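Side-chain contacts in phosphinothricin N-acetyltransferase (Brucella ovis, PDB 5DWM), which probably transfers an acetyl group from acetyl-CoA to the amino group of phosphinothricin, as expected of a GNAT-family N-acetyltransferase: residues A25-A30 / T35-I40; L108-L113 / V139-S144; S78-R81 / A85-W88; G132-G137 / H160-D165. All coordinates share one frame; numbering follows the deposited sequence.

Contact 1 (A25-A30 / T35-I40); sequences AIYTQA and TGSYEI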
loop_
_atom_site.group_PDB
_atom_site.type_symbol
_atom_site.label_atom_id
_atom_site.label_comp_id
_atom_site.label_asym_id
_atom_site.label_seq_id
_atom_site.Cartn_x
_atom_site.Cartn_y
_atom_site.Cartn_z
ATOM N N ALA A 25 23.509 -8.888 0.688
ATOM C CA ALA A 25 23.843 -9.591 1.926
ATOM C C ALA A 25 23.101 -9.009 3.131
ATOM O O ALA A 25 22.601 -9.755 3.984
ATOM C CB ALA A 25 25.359 -9.578 2.158
ATOM N N ILE A 26 23.014 -7.680 3.215
ATOM C CA ILE A 26 22.295 -7.038 4.315
ATOM C C ILE A 26 20.821 -7.420 4.273
ATOM O O ILE A 26 20.227 -7.806 5.286
ATOM C CB ILE A 26 22.482 -5.513 4.249
ATOM C CG1 ILE A 26 23.941 -5.156 4.550
ATOM C CG2 ILE A 26 21.538 -4.799 5.216
ATOM C CD1 ILE A 26 24.272 -3.691 4.345
ATOM N N TYR A 27 20.206 -7.311 3.096
ATOM C CA TYR A 27 18.787 -7.634 2.989
ATOM C C TYR A 27 18.535 -9.119 3.242
ATOM O O TYR A 27 17.510 -9.479 3.843
ATOM C CB TYR A 27 18.238 -7.181 1.629
ATOM C CG TYR A 27 16.729 -7.275 1.540
ATOM C CD1 TYR A 27 15.919 -6.581 2.431
ATOM C CD2 TYR A 27 16.119 -8.075 0.585
ATOM C CE1 TYR A 27 14.535 -6.682 2.377
ATOM C CE2 TYR A 27 14.727 -8.185 0.519
ATOM C CZ TYR A 27 13.952 -7.483 1.426
ATOM O OH TYR A 27 12.586 -7.562 1.384
ATOM N N THR A 28 19.455 -9.989 2.809
ATOM C CA THR A 28 19.306 -11.420 3.065
ATOM C C THR A 28 19.163 -11.698 4.558
ATOM O O THR A 28 18.280 -12.454 4.981
ATOM C CB THR A 28 20.495 -12.181 2.469
ATOM O OG1 THR A 28 20.409 -12.148 1.039
ATOM C CG2 THR A 28 20.529 -13.643 2.955
ATOM N N GLN A 29 20.027 -11.089 5.376
ATOM C CA GLN A 29 19.925 -11.285 6.822
ATOM C C GLN A 29 18.612 -10.742 7.372
ATOM O O GLN A 29 17.992 -11.364 8.244
ATOM C CB GLN A 29 21.120 -10.647 7.535
ATOM C CG GLN A 29 22.425 -11.380 7.290
ATOM C CD GLN A 29 22.267 -12.879 7.450
ATOM O OE1 GLN A 29 21.839 -13.358 8.500
ATOM N NE2 GLN A 29 22.586 -13.627 6.394
ATOM N N ALA A 30 18.174 -9.578 6.881
ATOM C CA ALA A 30 16.881 -9.037 7.292
ATOM C C ALA A 30 15.739 -9.997 6.970
ATOM O O ALA A 30 14.845 -10.216 7.798
ATOM C CB ALA A 30 16.645 -7.695 6.606
ATOM N N THR A 35 11.610 -9.451 10.838
ATOM C CA THR A 35 10.216 -9.372 10.422
ATOM C C THR A 35 9.834 -7.996 9.899
ATOM O O THR A 35 8.640 -7.737 9.685
ATOM C CB THR A 35 9.279 -9.831 11.540
ATOM O OG1 THR A 35 9.659 -9.213 12.780
ATOM C CG2 THR A 35 9.326 -11.339 11.686
ATOM N N GLY A 36 10.811 -7.113 9.668
ATOM C CA GLY A 36 10.513 -5.882 8.960
ATOM C C GLY A 36 10.201 -6.143 7.499
ATOM O O GLY A 36 9.332 -5.494 6.910
ATOM N N SER A 37 10.897 -7.099 6.901
ATOM C CA SER A 37 10.590 -7.549 5.553
ATOM C C SER A 37 9.513 -8.620 5.595
ATOM O O SER A 37 9.573 -9.545 6.410
ATOM C CB SER A 37 11.837 -8.142 4.902
ATOM O OG SER A 37 11.513 -8.725 3.653
ATOM N N TYR A 38 8.535 -8.494 4.704
ATOM C CA TYR A 38 7.514 -9.517 4.532
ATOM C C TYR A 38 7.858 -10.511 3.427
ATOM O O TYR A 38 6.994 -11.299 3.022
ATOM C CB TYR A 38 6.128 -8.896 4.318
ATOM C CG TYR A 38 5.448 -8.402 5.581
ATOM C CD1 TYR A 38 6.171 -8.132 6.751
ATOM C CD2 TYR A 38 4.068 -8.211 5.609
ATOM C CE1 TYR A 38 5.525 -7.675 7.909
ATOM C CE2 TYR A 38 3.421 -7.762 6.750
ATOM C CZ TYR A 38 4.147 -7.482 7.888
ATOM O OH TYR A 38 3.488 -7.030 9.020
ATOM N N GLU A 39 9.094 -10.493 2.933
ATOM C CA GLU A 39 9.568 -11.572 2.081
ATOM C C GLU A 39 10.083 -12.719 2.940
ATOM O O GLU A 39 10.475 -12.527 4.092
ATOM C CB GLU A 39 10.651 -11.077 1.116
ATOM C CG GLU A 39 10.131 -10.015 0.163
ATOM C CD GLU A 39 11.098 -9.709 -0.970
ATOM O OE1 GLU A 39 11.914 -8.785 -0.814
ATOM O OE2 GLU A 39 11.037 -10.387 -2.022
ATOM N N ILE A 40 10.043 -13.926 2.377
ATOM C CA ILE A 40 10.481 -15.132 3.062
ATOM C C ILE A 40 11.770 -15.677 2.469
ATOM O O ILE A 40 12.654 -16.128 3.201
ATOM C CB ILE A 40 9.374 -16.207 3.032
ATOM C CG1 ILE A 40 8.038 -15.620 3.475
ATOM C CG2 ILE A 40 9.781 -17.422 3.867
ATOM C CD1 ILE A 40 8.069 -14.996 4.810
HETATM O O HOH W 1 13.383 -7.880 8.270
#
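Tyr27 is the first residue of segment 25-30 to meet the loop 35-40, and it does so through its phenol oxygen. With CG anti to the backbone N (chi1 -170°), the ring is carried off the helix toward the loop. Tyr27 OH donates to Glu39 OE1 at 2.6 Å, and the carboxylate oxygen, lying at the ring edge and near its plane, receives the bond on its anti lone pair. The same Tyr27 OH accepts from Ser37 OG at 2.8 Å, so this hydroxyl is both donor and acceptor. Ser37 OG also accepts from Glu39 N at 3.1 Å, an ST turn that brings both residues that bond the phenol onto one short turn. Further along, a water donates to Ala30 O at 2.8 Å and accepts from Ser37 N. Glu39 OE1 has a second, charged partner in Arg51 of helix 45-58, consistent with a carboxylate that stays ionised although buried. The contact thus ties helix 20-33 of the GNAT domain to the loop that follows it, while the Tyr27 ring rests on the sheet, touching Tyr74 of strand 70-79 and packing edge-to-face with Tyr95 of strand 89-96, the strand of the acetyl-CoA-binding Ile94 and Ile96.

Contact 2 (L108-L113 / V139-S144); sequences LLLREL and VKLHES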
loop_
_atom_site.group_PDB
_atom_site.type_symbol
_atom_site.label_atom_id
_atom_site.label_comp_id
_atom_site.label_asym_id
_atom_site.label_seq_id
_atom_site.Cartn_x
_atom_site.Cartn_y
_atom_site.Cartn_z
ATOM N N LEU A 108 21.435 8.603 10.327
ATOM C CA LEU A 108 22.202 9.293 9.292
ATOM C C LEU A 108 21.579 9.081 7.923
ATOM O O LEU A 108 21.458 10.028 7.136
ATOM C CB LEU A 108 23.651 8.805 9.270
ATOM C CG LEU A 108 24.554 9.179 10.427
ATOM C CD1 LEU A 108 25.918 8.521 10.210
ATOM C CD2 LEU A 108 24.672 10.703 10.537
ATOM N N LEU A 109 21.169 7.844 7.631
ATOM C CA LEU A 109 20.582 7.532 6.333
ATOM C C LEU A 109 19.252 8.244 6.154
ATOM O O LEU A 109 18.995 8.840 5.103
ATOM C CB LEU A 109 20.385 6.017 6.198
ATOM C CG LEU A 109 21.625 5.235 5.789
ATOM C CD1 LEU A 109 21.431 3.743 6.004
ATOM C CD2 LEU A 109 21.979 5.521 4.350
ATOM N N LEU A 110 18.382 8.171 7.165
ATOM C CA LEU A 110 17.036 8.717 7.017
ATOM C C LEU A 110 17.066 10.238 6.961
ATOM O O LEU A 110 16.314 10.845 6.189
ATOM C CB LEU A 110 16.127 8.208 8.137
ATOM C CG LEU A 110 14.650 8.605 8.113
ATOM C CD1 LEU A 110 14.001 8.287 6.762
ATOM C CD2 LEU A 110 13.903 7.910 9.247
ATOM N N ARG A 111 17.945 10.872 7.745
ATOM C CA ARG A 111 18.073 12.321 7.647
ATOM C C ARG A 111 18.421 12.743 6.224
ATOM O O ARG A 111 17.819 13.679 5.679
ATOM C CB ARG A 111 19.109 12.839 8.644
ATOM C CG ARG A 111 19.363 14.325 8.500
ATOM C CD ARG A 111 20.024 14.913 9.734
ATOM N NE ARG A 111 19.164 14.806 10.907
ATOM C CZ ARG A 111 19.455 14.087 11.985
ATOM N NH1 ARG A 111 20.599 13.415 12.047
ATOM N NH2 ARG A 111 18.610 14.049 13.006
ATOM N N GLU A 112 19.371 12.049 5.592
ATOM C CA GLU A 112 19.758 12.431 4.238
ATOM C C GLU A 112 18.670 12.075 3.230
ATOM O O GLU A 112 18.428 12.829 2.278
ATOM C CB GLU A 112 21.111 11.816 3.871
ATOM C CG GLU A 112 21.649 12.221 2.498
ATOM C CD GLU A 112 21.879 13.719 2.348
ATOM O OE1 GLU A 112 21.880 14.211 1.196
ATOM O OE2 GLU A 112 22.055 14.403 3.378
ATOM N N LEU A 113 17.984 10.941 3.432
ATOM C CA LEU A 113 16.882 10.580 2.545
ATOM C C LEU A 113 15.770 11.623 2.603
ATOM O O LEU A 113 15.226 12.018 1.564
ATOM C CB LEU A 113 16.344 9.199 2.913
ATOM C CG LEU A 113 15.380 8.600 1.894
ATOM C CD1 LEU A 113 16.117 8.149 0.650
ATOM C CD2 LEU A 113 14.608 7.442 2.498
ATOM N N VAL A 139 10.492 1.835 14.576
ATOM C CA VAL A 139 9.523 2.809 15.073
ATOM C C VAL A 139 10.235 3.965 15.767
ATOM O O VAL A 139 9.956 5.140 15.501
ATOM C CB VAL A 139 8.482 2.134 15.988
ATOM C CG1 VAL A 139 7.557 3.185 16.590
ATOM C CG2 VAL A 139 7.680 1.089 15.213
ATOM N N LYS A 140 11.176 3.647 16.660
ATOM C CA LYS A 140 11.898 4.691 17.383
ATOM C C LYS A 140 12.737 5.553 16.439
ATOM O O LYS A 140 12.826 6.776 16.618
ATOM C CB LYS A 140 12.750 4.065 18.485
ATOM N N LEU A 141 13.354 4.941 15.422
ATOM C CA LEU A 141 14.115 5.717 14.443
ATOM C C LEU A 141 13.227 6.750 13.767
ATOM O O LEU A 141 13.606 7.916 13.615
ATOM C CB LEU A 141 14.731 4.787 13.394
ATOM C CG LEU A 141 15.186 5.414 12.065
ATOM C CD1 LEU A 141 16.301 6.416 12.259
ATOM C CD2 LEU A 141 15.597 4.348 11.044
ATOM N N HIS A 142 12.027 6.337 13.355
ATOM C CA HIS A 142 11.146 7.269 12.662
ATOM C C HIS A 142 10.583 8.314 13.617
ATOM O O HIS A 142 10.480 9.491 13.260
ATOM C CB HIS A 142 10.057 6.500 11.911
ATOM C CG HIS A 142 10.558 5.811 10.676
ATOM N ND1 HIS A 142 11.117 4.550 10.700
ATOM C CD2 HIS A 142 10.615 6.222 9.387
ATOM C CE1 HIS A 142 11.489 4.211 9.478
ATOM N NE2 HIS A 142 11.191 5.205 8.662
ATOM N N GLU A 143 10.228 7.909 14.839
ATOM C CA GLU A 143 9.796 8.880 15.841
ATOM C C GLU A 143 10.862 9.944 16.074
ATOM O O GLU A 143 10.551 11.138 16.166
ATOM C CB GLU A 143 9.468 8.176 17.159
ATOM C CG GLU A 143 8.194 7.349 17.119
ATOM C CD GLU A 143 7.942 6.610 18.416
ATOM O OE1 GLU A 143 8.868 6.545 19.254
ATOM O OE2 GLU A 143 6.817 6.093 18.594
ATOM N N SER A 144 12.128 9.531 16.158
ATOM C CA SER A 144 13.187 10.485 16.470
ATOM C C SER A 144 13.396 11.505 15.359
ATOM O O SER A 144 13.905 12.597 15.622
ATOM C CB SER A 144 14.491 9.752 16.774
ATOM O OG SER A 144 15.138 9.355 15.584
#
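Leu110 reaches from helix 105-119 to Leu141 and His142 of helix 136-144, and one of its methyls makes the whole approach. Its CB points at the other helix, across a backbone separation of 8.3 Å between Leu110 CA and His142 CA. CG stands anti to the backbone N (chi1 -177°), and from this branch point CD2 is the atom that arrives. Leu110 CD2 sits over one face of the His142 imidazole, 4.0 Å from the ring centroid and 25° off the ring normal, which meets the geometry of a CH-pi contact. The methyl is displaced toward the rim: its closest ring atom is His142 CD2, 3.7 Å from Leu110 CD2, with His142 NE2 next at 3.9 Å. In the GNAT fold these two helices pack against the central sheet on the same side, and Leu110 and Leu141 both rest on Ile94 of strand 89-96, a residue seen to bind acetyl-CoA. The same Leu110 CD2 also meets the branch of Leu141, 4.0 Å from Leu141 CG, so one methyl touches an aliphatic and an aromatic neighbour on adjacent flanks. The imidazole is kept from turning by bonds at both nitrogens: NE2 pairs with Asp92 of strand 89-96 and ND1 with the carbonyl of Ser138, one turn back in its own helix. Phe147 packs edge-to-face with the same ring. Near the end of segment 139-144, Ser144 OG donates to Leu141 O at 2.9 Å, with the donor tilted 31° from the carbonyl plane.

Contact 3 (S78-R81 / A85-W88); sequences SYFR and AYRW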
loop_
_atom_site.group_PDB
_atom_site.type_symbol
_atom_site.label_atom_id
_atom_site.label_comp_id
_atom_site.label_asym_id
_atom_site.label_seq_id
_atom_site.Cartn_x
_atom_site.Cartn_y
_atom_site.Cartn_z
ATOM N N SER A 78 10.507 5.296 -2.704
ATOM C CA SER A 78 9.723 4.827 -3.845
ATOM C C SER A 78 8.289 5.302 -3.639
ATOM O O SER A 78 7.970 5.938 -2.634
ATOM C CB SER A 78 9.802 3.301 -3.978
ATOM O OG SER A 78 9.322 2.668 -2.800
ATOM N N TYR A 79 7.414 4.982 -4.587
ATOM C CA TYR A 79 6.007 5.313 -4.405
ATOM C C TYR A 79 5.349 4.355 -3.423
ATOM O O TYR A 79 5.671 3.162 -3.382
ATOM C CB TYR A 79 5.248 5.281 -5.736
ATOM C CG TYR A 79 5.605 6.419 -6.656
ATOM C CD1 TYR A 79 5.360 7.739 -6.285
ATOM C CD2 TYR A 79 6.183 6.177 -7.895
ATOM C CE1 TYR A 79 5.699 8.785 -7.125
ATOM C CE2 TYR A 79 6.527 7.209 -8.736
ATOM C CZ TYR A 79 6.282 8.511 -8.350
ATOM O OH TYR A 79 6.620 9.531 -9.199
ATOM N N PHE A 80 4.420 4.890 -2.625
ATOM C CA PHE A 80 3.484 4.037 -1.895
ATOM C C PHE A 80 2.558 3.319 -2.870
ATOM O O PHE A 80 2.465 2.083 -2.869
ATOM C CB PHE A 80 2.683 4.880 -0.896
ATOM C CG PHE A 80 1.500 4.169 -0.307
ATOM C CD1 PHE A 80 1.670 3.101 0.550
ATOM C CD2 PHE A 80 0.205 4.571 -0.623
ATOM C CE1 PHE A 80 0.562 2.438 1.088
ATOM C CE2 PHE A 80 -0.900 3.921 -0.098
ATOM C CZ PHE A 80 -0.722 2.851 0.761
ATOM N N ARG A 81 1.876 4.092 -3.716
ATOM C CA ARG A 81 1.076 3.606 -4.830
ATOM C C ARG A 81 1.276 4.560 -6.004
ATOM O O ARG A 81 1.669 5.715 -5.822
ATOM C CB ARG A 81 -0.398 3.497 -4.426
ATOM C CG ARG A 81 -0.600 2.356 -3.455
ATOM C CD ARG A 81 -2.039 2.064 -3.119
ATOM N NE ARG A 81 -2.106 0.764 -2.466
ATOM C CZ ARG A 81 -3.229 0.136 -2.143
ATOM N NH1 ARG A 81 -4.399 0.703 -2.397
ATOM N NH2 ARG A 81 -3.176 -1.054 -1.557
ATOM N N ALA A 85 -2.865 10.829 -8.343
ATOM C CA ALA A 85 -3.111 11.672 -7.175
ATOM C C ALA A 85 -2.118 11.407 -6.047
ATOM O O ALA A 85 -1.938 12.274 -5.187
ATOM C CB ALA A 85 -4.551 11.510 -6.672
ATOM N N TYR A 86 -1.460 10.241 -6.039
ATOM C CA TYR A 86 -0.475 9.866 -5.025
ATOM C C TYR A 86 0.927 10.415 -5.299
ATOM O O TYR A 86 1.850 10.102 -4.537
ATOM C CB TYR A 86 -0.335 8.341 -4.967
ATOM C CG TYR A 86 -1.419 7.550 -4.257
ATOM C CD1 TYR A 86 -1.637 7.690 -2.889
ATOM C CD2 TYR A 86 -2.177 6.599 -4.942
ATOM C CE1 TYR A 86 -2.595 6.927 -2.228
ATOM C CE2 TYR A 86 -3.138 5.832 -4.286
ATOM C CZ TYR A 86 -3.344 5.999 -2.930
ATOM O OH TYR A 86 -4.292 5.220 -2.282
ATOM N N ARG A 87 1.132 11.196 -6.365
ATOM C CA ARG A 87 2.493 11.503 -6.817
ATOM C C ARG A 87 3.278 12.420 -5.885
ATOM O O ARG A 87 4.473 12.606 -6.124
ATOM C CB ARG A 87 2.503 12.054 -8.254
ATOM C CG ARG A 87 2.314 10.983 -9.322
ATOM C CD ARG A 87 2.347 11.558 -10.737
ATOM N NE ARG A 87 3.645 12.134 -11.096
ATOM C CZ ARG A 87 4.660 11.438 -11.603
ATOM N NH1 ARG A 87 4.537 10.128 -11.802
ATOM N NH2 ARG A 87 5.799 12.048 -11.902
ATOM N N TRP A 88 2.657 12.999 -4.856
ATOM C CA TRP A 88 3.376 13.777 -3.855
ATOM C C TRP A 88 3.672 12.976 -2.589
ATOM O O TRP A 88 4.141 13.547 -1.602
ATOM C CB TRP A 88 2.617 15.067 -3.526
ATOM C CG TRP A 88 2.513 16.030 -4.688
ATOM C CD1 TRP A 88 3.350 17.077 -4.962
ATOM C CD2 TRP A 88 1.515 16.036 -5.719
ATOM N NE1 TRP A 88 2.931 17.734 -6.098
ATOM C CE2 TRP A 88 1.811 17.111 -6.584
ATOM C CE3 TRP A 88 0.402 15.232 -5.998
ATOM C CZ2 TRP A 88 1.032 17.407 -7.704
ATOM C CZ3 TRP A 88 -0.373 15.526 -7.118
ATOM C CH2 TRP A 88 -0.051 16.603 -7.956
HETATM O O HOH W 2 6.056 11.961 -8.261
HETATM O O HOH W 3 -5.366 3.171 -3.382
#
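Tyr79 OH and Arg87 O are joined through a single water, which accepts from Tyr79 OH at 2.7 Å and donates to Arg87 O at the same length. This bridge spans the connection between two antiparallel neighbours of the GNAT sheet, strands 70-79 and 89-96, where the chain leaves the first strand and turns back through a 3-10 segment. The phenol oxygen also lies over one face of the Arg87 guanidinium, 3.4 Å from Arg87 NH1, but the angle is poor and no direct hydrogen bond forms. A bend at chi3 (65°) in the Arg87 chain presents that face to Tyr79 OH, while Arg87 NE bonds to Ser184 near the C-terminus.

The other half centres on the Tyr86 ring. Arg81 CB stands over one face of it, 3.9 Å from the centroid, a CH-pi contact. Phe80 turns its edge toward the face of Tyr86 in an offset edge-to-face pair: the centroids are 5.7 Å apart, the planes 73° from each other, and Phe80 CD2 comes nearest to Tyr86 CE1. The extended Arg81 chain runs alongside Tyr86 in the same direction and ends in a salt bridge to Glu91 of the second subunit, so this turn is part of the dimer interface. Beyond the ring, a second water lies 2.6 Å from Tyr86 OH and accepts from Arg81 NH1.

Contact 4 (G132-G137 / H160-D165); sequences GEHNIG and HGRWLD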
loop_
_atom_site.group_PDB
_atom_site.type_symbol
_atom_site.label_atom_id
_atom_site.label_comp_id
_atom_site.label_asym_id
_atom_site.label_seq_id
_atom_site.Cartn_x
_atom_site.Cartn_y
_atom_site.Cartn_z
ATOM N N GLY A 132 5.424 -4.115 13.496
ATOM C CA GLY A 132 5.623 -2.938 14.326
ATOM C C GLY A 132 5.655 -3.212 15.816
ATOM O O GLY A 132 6.251 -2.432 16.566
ATOM N N GLU A 133 5.032 -4.302 16.267
ATOM C CA GLU A 133 5.054 -4.607 17.694
ATOM C C GLU A 133 6.464 -4.930 18.168
ATOM O O GLU A 133 6.862 -4.532 19.271
ATOM C CB GLU A 133 4.098 -5.763 18.000
ATOM C CG GLU A 133 4.070 -6.163 19.465
ATOM C CD GLU A 133 3.355 -5.153 20.337
ATOM O OE1 GLU A 133 2.677 -4.264 19.789
ATOM O OE2 GLU A 133 3.469 -5.250 21.577
ATOM N N HIS A 134 7.239 -5.638 17.348
ATOM C CA HIS A 134 8.577 -6.059 17.732
ATOM C C HIS A 134 9.681 -5.210 17.121
ATOM O O HIS A 134 10.784 -5.169 17.673
ATOM C CB HIS A 134 8.802 -7.532 17.367
ATOM C CG HIS A 134 8.035 -8.488 18.225
ATOM N ND1 HIS A 134 8.427 -9.795 18.421
ATOM C CD2 HIS A 134 6.898 -8.326 18.944
ATOM C CE1 HIS A 134 7.563 -10.398 19.218
ATOM N NE2 HIS A 134 6.627 -9.527 19.551
ATOM N N ASN A 135 9.410 -4.510 16.023
ATOM C CA ASN A 135 10.369 -3.674 15.306
ATOM C C ASN A 135 10.474 -2.297 15.958
ATOM O O ASN A 135 10.328 -1.285 15.272
ATOM C CB ASN A 135 9.872 -3.517 13.857
ATOM C CG ASN A 135 10.981 -3.176 12.863
ATOM O OD1 ASN A 135 12.098 -2.836 13.243
ATOM N ND2 ASN A 135 10.657 -3.253 11.571
ATOM N N ILE A 136 10.698 -2.252 17.275
ATOM C CA ILE A 136 10.740 -0.977 17.987
ATOM C C ILE A 136 11.894 -0.115 17.498
ATOM O O ILE A 136 11.814 1.121 17.534
ATOM C CB ILE A 136 10.786 -1.207 19.510
ATOM C CG1 ILE A 136 12.011 -2.038 19.875
ATOM C CG2 ILE A 136 9.513 -1.891 19.986
ATOM C CD1 ILE A 136 12.097 -2.380 21.348
ATOM N N GLY A 137 12.975 -0.738 17.024
ATOM C CA GLY A 137 14.083 0.042 16.491
ATOM C C GLY A 137 13.657 0.922 15.332
ATOM O O GLY A 137 13.989 2.109 15.279
ATOM N N HIS A 160 7.462 -16.644 10.165
ATOM C CA HIS A 160 8.176 -17.255 11.287
ATOM C C HIS A 160 7.218 -17.680 12.397
ATOM O O HIS A 160 7.515 -17.551 13.587
ATOM C CB HIS A 160 9.281 -16.342 11.832
ATOM C CG HIS A 160 10.395 -16.075 10.864
ATOM N ND1 HIS A 160 10.487 -16.692 9.633
ATOM C CD2 HIS A 160 11.469 -15.253 10.950
ATOM C CE1 HIS A 160 11.566 -16.259 9.004
ATOM N NE2 HIS A 160 12.181 -15.388 9.783
ATOM N N GLY A 161 6.042 -18.168 12.003
ATOM C CA GLY A 161 5.074 -18.690 12.949
ATOM C C GLY A 161 4.307 -17.660 13.748
ATOM O O GLY A 161 3.626 -18.035 14.709
ATOM N N ARG A 162 4.366 -16.380 13.371
ATOM C CA ARG A 162 3.772 -15.304 14.153
ATOM C C ARG A 162 2.972 -14.374 13.256
ATOM O O ARG A 162 3.384 -14.075 12.130
ATOM C CB ARG A 162 4.860 -14.439 14.832
ATOM C CG ARG A 162 5.375 -14.941 16.161
ATOM C CD ARG A 162 6.027 -13.799 16.960
ATOM N NE ARG A 162 7.075 -13.114 16.202
ATOM C CZ ARG A 162 7.070 -11.822 15.869
ATOM N NH1 ARG A 162 6.069 -11.025 16.223
ATOM N NH2 ARG A 162 8.084 -11.318 15.182
ATOM N N TRP A 163 1.844 -13.894 13.774
ATOM C CA TRP A 163 1.118 -12.812 13.120
ATOM C C TRP A 163 1.807 -11.486 13.411
ATOM O O TRP A 163 2.281 -11.247 14.527
ATOM C CB TRP A 163 -0.337 -12.762 13.588
ATOM C CG TRP A 163 -1.175 -13.842 12.980
ATOM C CD1 TRP A 163 -1.638 -14.972 13.597
ATOM C CD2 TRP A 163 -1.647 -13.895 11.628
ATOM N NE1 TRP A 163 -2.384 -15.724 12.705
ATOM C CE2 TRP A 163 -2.397 -15.084 11.491
ATOM C CE3 TRP A 163 -1.505 -13.048 10.521
ATOM C CZ2 TRP A 163 -2.997 -15.449 10.290
ATOM C CZ3 TRP A 163 -2.101 -13.408 9.332
ATOM C CH2 TRP A 163 -2.838 -14.598 9.221
ATOM N N LEU A 164 1.845 -10.622 12.399
ATOM C CA LEU A 164 2.602 -9.381 12.443
ATOM C C LEU A 164 1.666 -8.234 12.112
ATOM O O LEU A 164 0.757 -8.390 11.298
ATOM C CB LEU A 164 3.698 -9.392 11.376
ATOM C CG LEU A 164 4.549 -10.662 11.264
ATOM C CD1 LEU A 164 5.539 -10.532 10.108
ATOM C CD2 LEU A 164 5.276 -10.955 12.569
ATOM N N ASP A 165 1.915 -7.072 12.721
ATOM C CA ASP A 165 1.161 -5.862 12.427
ATOM C C ASP A 165 2.017 -4.918 11.598
ATOM O O ASP A 165 3.237 -4.872 11.758
ATOM C CB ASP A 165 0.769 -5.113 13.706
ATOM C CG ASP A 165 -0.160 -5.911 14.611
ATOM O OD1 ASP A 165 -0.700 -6.957 14.197
ATOM O OD2 ASP A 165 -0.359 -5.476 15.761
HETATM O O HOH W 4 3.770 -6.820 14.944
#
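Gly132 N donates to Asp165 O at 2.9 Å, with an N-H...O angle of 161°, in the tight, buried half of this contact. Here the loop leading from strand 124-129 into helix 136-144 of the GNAT fold meets the beginning of strand 162-172, the next strand in the sheet. Gly132 CA and Asp165 CA, 5.7 Å apart, are the nearest pair of CA atoms across the contact. Beside this bond a water accepts from both Glu133 N and Asp165 N, at 2.9 Å from the latter. The Asp165 carboxylate is taken up elsewhere, by Gly155 N and Arg152 in the same chain and by Arg177 of the second subunit.

The outer half faces solvent and has no direct hydrogen bond between the segments, though its one stack is close. His134, an exposed residue, and Arg162 come from opposite directions and overlap face to face: the guanidinium lies flat on the imidazole, centres 3.9 Å apart and planes at 6°. A bend at chi3 (-55°) turns the Arg162 guanidinium so that its face meets the ring, and a salt bridge to Asp131 engages NH2. The other guanidinium face carries Leu164 CD2, while Arg162 NH1 sits over the centre of the His134 ring, 3.4 Å from His134 CE1.

How the contacts relate
Contacts 1 and 4 adjoin, with centres about 13 Å apart: Tyr38 OH lies 3.3 Å from Leu164 CB, and Thr35 OG1 is 3.6 Å from Arg162 NH2. Contacts 2 and 4 both use helix 136-144, and Val139 CG2 lies 4.0 Å from Gly132 O in the loop before it. Contact 2 is the nearest to the acetyl-CoA site, which is empty in this chain: nearest side-chain atoms of Leu141 and the cofactor-binding Lys107 are about 3 Å apart, against about 10 Å from Tyr27 of contact 1 to Ile94 or Ile96. Contact 3 is remote, its centre about 24 Å from that of contact 1, yet the dimer joins them, because Tyr38 of one subunit meets Tyr86 of the other.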